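Local coordinates for beta-glucanase (Clostridium thermocellum, PDB 3WVJ), which hydrolyses mixed-linkage beta-1,3-1,4-glucans, as a lichenase of glycoside hydrolase family 16, at residues 72-81 with 208-219. Numbering follows the deposited sequence.
Sequences FGYGYYEVRM and YEYVKYYPNGVP
Phe-72 turns its edge to one face of the Tyr-213 ring, the planes 62° apart and Phe-72 CD1 lying 3.7 Å from Tyr-213 CD2. The Tyr-213 hydroxyl reaches past the Gly-73 carbonyl to donate a hydrogen bond of 2.7 Å from its OH to Tyr-74 O, tying the turn before strand 75-81 to the end of strand 208-214. Gly-75 brings its CA within 3.4 Å of Tyr-214 O where the strands begin to pair. Tyr-76 then opens the antiparallel pairing with reciprocal backbone bonds to Tyr-214. With CG anti to the backbone N (chi1 -180°), its ring lies beside that of Tyr-214, edge near edge, while Pro-219 of the C-terminal tail covers one face, its CD 4.1 Å from the Tyr-76 ring centroid. Tyr-77, on the other side of the sheet with Phe-72 and Tyr-213, receives the edge of Tyr-213 over the centre of its ring and completes an aromatic cluster; Phe-151 of the adjoining strand 147-154 stacks on Tyr-77. The backbone of Glu-78 exchanges two hydrogen bonds with that of Lys-212, and its extended chain holds a carboxylate gripped by two phenols: Tyr-76 OH donates to OE1, and Tyr-210 OH lies 2.7 Å from Glu-78 OE2, on the anti side but 27° out of plane. Val-79 rests CG2 against the edge of Tyr-208. Arg-80 lays CB over one face of the Tyr-210 ring, whose opposite face carries Lys-212 CE; its guanidinium makes a long salt bridge to Glu-209, Arg-80 NH1 to Glu-209 OE2 4.0 Å. Met-81 runs alongside Tyr-208, its CE 3.5 Å from Tyr-208 CE1, while the Tyr-208 hydroxyl bonds to Ser-92 O. Glu-209 and Tyr-210 both face Arg-80, a classic beta bulge that shifts the register by one residue before Met-81, within neighbouring antiparallel strands of the family 16 beta-jellyroll.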
ATOM      1  N   PHE A  72       3.291  13.963   1.498  1.00 36.82           N
ATOM      2  CA  PHE A  72       4.087  13.866   2.721  1.00 38.08           C
ATOM      3  C   PHE A  72       5.544  13.693   2.364  1.00 38.46           C
ATOM      4  O   PHE A  72       5.861  12.963   1.428  1.00 37.31           O
ATOM      5  CB  PHE A  72       3.641  12.673   3.556  1.00 38.12           C
ATOM      6  CG  PHE A  72       2.155  12.757   3.981  1.00 38.94           C
ATOM      7  CD1 PHE A  72       1.808  13.173   5.243  1.00 40.47           C
ATOM      8  CD2 PHE A  72       1.155  12.420   3.082  1.00 37.53           C
ATOM      9  CE1 PHE A  72       0.462  13.265   5.630  1.00 41.66           C
ATOM     10  CE2 PHE A  72      -0.169  12.514   3.445  1.00 38.56           C
ATOM     11  CZ  PHE A  72      -0.525  12.927   4.716  1.00 39.87           C
ATOM     12  N   GLY A  73       6.425  14.337   3.136  1.00 40.40           N
ATOM     13  CA  GLY A  73       7.884  14.280   2.881  1.00 40.94           C
ATOM     14  C   GLY A  73       8.674  13.204   3.640  1.00 41.68           C
ATOM     15  O   GLY A  73       8.097  12.202   4.117  1.00 41.19           O
ATOM     16  N   TYR A  74      10.001  13.373   3.703  1.00 42.85           N
ATOM     17  CA  TYR A  74      10.838  12.535   4.605  1.00 44.90           C
ATOM     18  C   TYR A  74      10.196  12.295   5.993  1.00 45.63           C
ATOM     19  O   TYR A  74       9.414  13.115   6.468  1.00 45.99           O
ATOM     20  CB  TYR A  74      12.222  13.136   4.759  1.00 46.81           C
ATOM     21  CG  TYR A  74      12.909  13.212   3.432  1.00 46.93           C
ATOM     22  CD1 TYR A  74      13.020  12.080   2.625  1.00 45.81           C
ATOM     23  CD2 TYR A  74      13.412  14.438   2.944  1.00 48.73           C
ATOM     24  CE1 TYR A  74      13.672  12.132   1.387  1.00 45.49           C
ATOM     25  CE2 TYR A  74      14.061  14.496   1.706  1.00 47.84           C
ATOM     26  CZ  TYR A  74      14.164  13.355   0.938  1.00 46.79           C
ATOM     27  OH  TYR A  74      14.782  13.400  -0.281  1.00 48.16           O
ATOM     28  N   GLY A  75      10.513  11.174   6.627  1.00 45.60           N
ATOM     29  CA  GLY A  75       9.928  10.848   7.929  1.00 46.46           C
ATOM     30  C   GLY A  75       9.484   9.393   8.009  1.00 45.65           C
ATOM     31  O   GLY A  75       9.797   8.584   7.110  1.00 43.34           O
ATOM     32  N   TYR A  76       8.732   9.081   9.079  1.00 46.63           N
ATOM     33  CA  TYR A  76       8.334   7.696   9.414  1.00 46.39           C
ATOM     34  C   TYR A  76       6.859   7.457   9.137  1.00 45.36           C
ATOM     35  O   TYR A  76       5.973   8.185   9.660  1.00 45.59           O
ATOM     36  CB  TYR A  76       8.686   7.314  10.868  1.00 49.11           C
ATOM     37  CG  TYR A  76       8.285   5.894  11.217  1.00 49.72           C
ATOM     38  CD1 TYR A  76       8.845   4.771  10.530  1.00 48.43           C
ATOM     39  CD2 TYR A  76       7.313   5.661  12.177  1.00 50.85           C
ATOM     40  CE1 TYR A  76       8.460   3.483  10.846  1.00 49.07           C
ATOM     41  CE2 TYR A  76       6.922   4.377  12.494  1.00 51.58           C
ATOM     42  CZ  TYR A  76       7.480   3.293  11.836  1.00 50.86           C
ATOM     43  OH  TYR A  76       7.033   2.013  12.207  1.00 51.84           O
ATOM     44  N   TYR A  77       6.614   6.451   8.287  1.00 43.29           N
ATOM     45  CA  TYR A  77       5.275   6.104   7.835  1.00 42.29           C
ATOM     46  C   TYR A  77       4.906   4.773   8.485  1.00 43.33           C
ATOM     47  O   TYR A  77       5.695   3.806   8.444  1.00 43.24           O
ATOM     48  CB  TYR A  77       5.222   5.959   6.322  1.00 39.59           C
ATOM     49  CG  TYR A  77       5.443   7.225   5.518  1.00 38.70           C
ATOM     50  CD1 TYR A  77       4.383   7.803   4.778  1.00 37.10           C
ATOM     51  CD2 TYR A  77       6.697   7.834   5.479  1.00 38.48           C
ATOM     52  CE1 TYR A  77       4.594   8.953   4.023  1.00 36.91           C
ATOM     53  CE2 TYR A  77       6.934   8.952   4.718  1.00 37.92           C
ATOM     54  CZ  TYR A  77       5.886   9.519   3.998  1.00 37.25           C
ATOM     55  OH  TYR A  77       6.139  10.616   3.231  1.00 37.07           O
ATOM     56  N   GLU A  78       3.726   4.710   9.106  1.00 44.17           N
ATOM     57  CA  GLU A  78       3.342   3.430   9.695  1.00 45.47           C
ATOM     58  C   GLU A  78       1.910   3.065   9.418  1.00 44.90           C
ATOM     59  O   GLU A  78       1.024   3.902   9.538  1.00 45.53           O
ATOM     60  CB  GLU A  78       3.606   3.443  11.196  1.00 48.83           C
ATOM     61  CG  GLU A  78       3.383   2.107  11.853  1.00 51.34           C
ATOM     62  CD  GLU A  78       3.694   2.148  13.330  1.00 55.24           C
ATOM     63  OE1 GLU A  78       4.886   1.988  13.692  1.00 58.20           O
ATOM     64  OE2 GLU A  78       2.765   2.311  14.134  1.00 56.78           O
ATOM     65  N   VAL A  79       1.692   1.809   9.073  1.00 43.66           N
ATOM     66  CA  VAL A  79       0.364   1.279   8.902  1.00 43.45           C
ATOM     67  C   VAL A  79       0.181   0.142   9.909  1.00 45.37           C
ATOM     68  O   VAL A  79       1.130  -0.571  10.205  1.00 46.73           O
ATOM     69  CB  VAL A  79       0.166   0.794   7.429  1.00 40.88           C
ATOM     70  CG1 VAL A  79       1.086  -0.406   7.060  1.00 39.95           C
ATOM     71  CG2 VAL A  79      -1.286   0.474   7.159  1.00 41.03           C
ATOM     72  N   ARG A  80      -1.021  -0.047  10.424  1.00 46.85           N
ATOM     73  CA  ARG A  80      -1.404  -1.280  11.110  1.00 49.17           C
ATOM     74  C   ARG A  80      -2.515  -1.932  10.272  1.00 48.15           C
ATOM     75  O   ARG A  80      -3.518  -1.273   9.960  1.00 48.24           O
ATOM     76  CB  ARG A  80      -1.887  -1.007  12.554  1.00 53.06           C
ATOM     77  CG  ARG A  80      -2.555  -2.227  13.215  1.00 56.29           C
ATOM     78  CD  ARG A  80      -2.955  -1.924  14.674  1.00 61.13           C
ATOM     79  NE  ARG A  80      -1.882  -2.491  15.452  1.00 65.10           N
ATOM     80  CZ  ARG A  80      -1.880  -3.700  15.985  1.00 67.37           C
ATOM     81  NH1 ARG A  80      -2.964  -4.466  15.995  1.00 69.31           N
ATOM     82  NH2 ARG A  80      -0.775  -4.112  16.555  1.00 69.09           N
ATOM     83  N   MET A  81      -2.326  -3.196   9.896  1.00 47.12           N
ATOM     84  CA  MET A  81      -3.112  -3.846   8.849  1.00 45.91           C
ATOM     85  C   MET A  81      -3.034  -5.408   8.895  1.00 46.54           C
ATOM     86  O   MET A  81      -2.186  -6.003   9.577  1.00 47.42           O
ATOM     87  CB  MET A  81      -2.669  -3.349   7.436  1.00 43.18           C
ATOM     88  CG  MET A  81      -1.292  -3.815   6.994  1.00 42.07           C
ATOM     89  SD  MET A  81      -0.892  -3.281   5.283  1.00 40.75           S
ATOM     90  CE  MET A  81      -1.864  -4.449   4.320  1.00 39.76           C
ATOM     91  N   TYR A 208      -7.415  -2.465   7.505  1.00 45.82           N
ATOM     92  CA  TYR A 208      -6.418  -1.506   7.986  1.00 45.16           C
ATOM     93  C   TYR A 208      -7.002  -0.851   9.217  1.00 47.79           C
ATOM     94  O   TYR A 208      -8.128  -0.443   9.167  1.00 48.12           O
ATOM     95  CB  TYR A 208      -6.157  -0.451   6.893  1.00 42.41           C
ATOM     96  CG  TYR A 208      -5.633  -1.043   5.560  1.00 40.04           C
ATOM     97  CD1 TYR A 208      -4.283  -0.948   5.235  1.00 38.94           C
ATOM     98  CD2 TYR A 208      -6.474  -1.728   4.663  1.00 39.63           C
ATOM     99  CE1 TYR A 208      -3.787  -1.482   4.060  1.00 37.31           C
ATOM    100  CE2 TYR A 208      -5.975  -2.316   3.501  1.00 38.51           C
ATOM    101  CZ  TYR A 208      -4.617  -2.150   3.193  1.00 37.14           C
ATOM    102  OH  TYR A 208      -4.012  -2.659   2.065  1.00 36.11           O
ATOM    103  N   GLU A 209      -6.240  -0.685  10.289  1.00 50.26           N
ATOM    104  CA  GLU A 209      -6.763   0.058  11.459  1.00 53.99           C
ATOM    105  C   GLU A 209      -6.336   1.507  11.468  1.00 52.63           C
ATOM    106  O   GLU A 209      -7.064   2.353  11.950  1.00 53.45           O
ATOM    107  CB  GLU A 209      -6.320  -0.565  12.776  1.00 57.71           C
ATOM    108  CG  GLU A 209      -6.610  -2.043  12.922  1.00 61.36           C
ATOM    109  CD  GLU A 209      -6.335  -2.496  14.327  1.00 66.12           C
ATOM    110  OE1 GLU A 209      -5.894  -1.627  15.129  1.00 70.00           O
ATOM    111  OE2 GLU A 209      -6.609  -3.675  14.645  1.00 69.31           O
ATOM    112  N   TYR A 210      -5.124   1.768  10.996  1.00 50.74           N
ATOM    113  CA  TYR A 210      -4.625   3.152  10.982  1.00 50.10           C
ATOM    114  C   TYR A 210      -3.475   3.350   9.984  1.00 47.85           C
ATOM    115  O   TYR A 210      -2.945   2.389   9.416  1.00 46.35           O
ATOM    116  CB  TYR A 210      -4.201   3.646  12.368  1.00 51.75           C
ATOM    117  CG  TYR A 210      -2.967   3.029  13.046  1.00 52.61           C
ATOM    118  CD1 TYR A 210      -1.675   3.194  12.515  1.00 51.31           C
ATOM    119  CD2 TYR A 210      -3.095   2.339  14.248  1.00 54.66           C
ATOM    120  CE1 TYR A 210      -0.566   2.626  13.132  1.00 51.94           C
ATOM    121  CE2 TYR A 210      -1.996   1.803  14.881  1.00 55.48           C
ATOM    122  CZ  TYR A 210      -0.748   1.967  14.324  1.00 54.23           C
ATOM    123  OH  TYR A 210       0.324   1.442  14.966  1.00 55.96           O
ATOM    124  N   VAL A 211      -3.136   4.620   9.812  1.00 47.21           N
ATOM    125  CA  VAL A 211      -1.980   5.096   9.074  1.00 45.44           C
ATOM    126  C   VAL A 211      -1.517   6.326   9.863  1.00 47.35           C
ATOM    127  O   VAL A 211      -2.348   7.193  10.282  1.00 47.41           O
ATOM    128  CB  VAL A 211      -2.412   5.517   7.680  1.00 43.44           C
ATOM    129  CG1 VAL A 211      -1.407   6.479   7.073  1.00 42.55           C
ATOM    130  CG2 VAL A 211      -2.612   4.311   6.801  1.00 41.22           C
ATOM    131  N   LYS A 212      -0.215   6.360  10.149  1.00 48.27           N
ATOM    132  CA  LYS A 212       0.431   7.445  10.892  1.00 50.20           C
ATOM    133  C   LYS A 212       1.690   7.878  10.168  1.00 49.77           C
ATOM    134  O   LYS A 212       2.428   7.052   9.552  1.00 49.06           O
ATOM    135  CB  LYS A 212       0.756   7.018  12.320  1.00 53.43           C
ATOM    136  CG  LYS A 212      -0.471   6.743  13.163  1.00 55.92           C
ATOM    137  CD  LYS A 212      -0.158   5.968  14.430  1.00 59.87           C
ATOM    138  CE  LYS A 212      -1.377   5.947  15.337  1.00 63.11           C
ATOM    139  NZ  LYS A 212      -1.066   5.283  16.636  1.00 68.95           N
ATOM    140  N   TYR A 213       1.900   9.183  10.157  1.00 49.77           N
ATOM    141  CA  TYR A 213       3.152   9.762   9.659  1.00 49.38           C
ATOM    142  C   TYR A 213       3.778  10.692  10.717  1.00 52.28           C
ATOM    143  O   TYR A 213       3.089  11.563  11.327  1.00 54.13           O
ATOM    144  CB  TYR A 213       2.932  10.456   8.301  1.00 46.91           C
ATOM    145  CG  TYR A 213       4.014  11.480   7.918  1.00 47.05           C
ATOM    146  CD1 TYR A 213       5.124  11.092   7.153  1.00 46.51           C
ATOM    147  CD2 TYR A 213       3.916  12.834   8.308  1.00 47.92           C
ATOM    148  CE1 TYR A 213       6.097  12.002   6.787  1.00 46.16           C
ATOM    149  CE2 TYR A 213       4.890  13.739   7.949  1.00 48.41           C
ATOM    150  CZ  TYR A 213       5.957  13.306   7.180  1.00 47.14           C
ATOM    151  OH  TYR A 213       6.944  14.159   6.844  1.00 47.58           O
ATOM    152  N   TYR A 214       5.056  10.445  10.980  1.00 53.69           N
ATOM    153  CA  TYR A 214       5.833  11.246  11.896  1.00 56.86           C
ATOM    154  C   TYR A 214       7.010  11.874  11.136  1.00 56.95           C
ATOM    155  O   TYR A 214       7.880  11.159  10.617  1.00 53.46           O
ATOM    156  CB  TYR A 214       6.344  10.408  13.062  1.00 59.70           C
ATOM    157  CG  TYR A 214       5.292   9.637  13.813  1.00 62.34           C
ATOM    158  CD1 TYR A 214       4.479  10.261  14.796  1.00 65.62           C
ATOM    159  CD2 TYR A 214       5.120   8.277  13.578  1.00 63.21           C
ATOM    160  CE1 TYR A 214       3.508   9.545  15.490  1.00 67.45           C
ATOM    161  CE2 TYR A 214       4.167   7.542  14.272  1.00 65.31           C
ATOM    162  CZ  TYR A 214       3.373   8.172  15.229  1.00 67.96           C
ATOM    163  OH  TYR A 214       2.433   7.415  15.895  1.00 70.02           O
ATOM    164  N   PRO A 215       7.041  13.213  11.064  1.00 57.65           N
ATOM    165  CA  PRO A 215       8.067  13.876  10.287  1.00 58.46           C
ATOM    166  C   PRO A 215       9.417  13.768  10.966  1.00 62.92           C
ATOM    167  O   PRO A 215      10.438  13.941  10.323  1.00 62.14           O
ATOM    168  CB  PRO A 215       7.607  15.333  10.266  1.00 60.24           C
ATOM    169  CG  PRO A 215       6.304  15.389  10.990  1.00 59.53           C
ATOM    170  CD  PRO A 215       6.212  14.168  11.824  1.00 60.12           C
ATOM    171  N   ASN A 216       9.427  13.433  12.248  1.00 68.52           N
ATOM    172  CA  ASN A 216      10.630  13.535  13.062  1.00 77.00           C
ATOM    173  C   ASN A 216      11.171  12.190  13.534  1.00 81.08           C
ATOM    174  O   ASN A 216      12.360  11.922  13.428  1.00 80.20           O
ATOM    175  CB  ASN A 216      10.277  14.310  14.304  1.00 88.53           C
ATOM    176  CG  ASN A 216       9.188  13.602  15.098  1.00 99.23           C
ATOM    177  OD1 ASN A 216       8.057  13.388  14.600  1.00 99.75           O
ATOM    178  ND2 ASN A 216       9.542  13.156  16.304  1.00105.17           N
ATOM    179  N   GLY A 217      10.313  11.348  14.095  1.00 83.54           N
ATOM    180  CA  GLY A 217      10.805  10.215  14.872  1.00 81.28           C
ATOM    181  C   GLY A 217      10.644   8.866  14.225  1.00 77.19           C
ATOM    182  O   GLY A 217      10.043   8.744  13.173  1.00 73.10           O
ATOM    183  N   VAL A 218      11.235   7.876  14.892  1.00 78.99           N
ATOM    184  CA  VAL A 218      11.121   6.440  14.617  1.00 78.46           C
ATOM    185  C   VAL A 218      10.764   5.765  15.981  1.00 84.01           C
ATOM    186  O   VAL A 218      10.691   6.475  16.988  1.00 88.21           O
ATOM    187  CB  VAL A 218      12.422   5.845  13.939  1.00 75.27           C
ATOM    188  CG1 VAL A 218      12.477   6.215  12.485  1.00 70.91           C
ATOM    189  CG2 VAL A 218      13.737   6.288  14.579  1.00 76.19           C
ATOM    190  N   PRO A 219      10.492   4.421  16.023  1.00 85.22           N
ATOM    191  CA  PRO A 219      10.251   3.678  17.315  1.00 88.17           C
ATOM    192  C   PRO A 219      11.465   3.159  18.162  1.00 91.40           C
ATOM    193  O   PRO A 219      11.541   3.327  19.389  1.00 91.70           O
ATOM    194  CB  PRO A 219       9.360   2.498  16.886  1.00 85.98           C
ATOM    195  CG  PRO A 219       8.867   2.857  15.516  1.00 83.34           C
ATOM    196  CD  PRO A 219       9.966   3.655  14.880  1.00 82.76           C
TER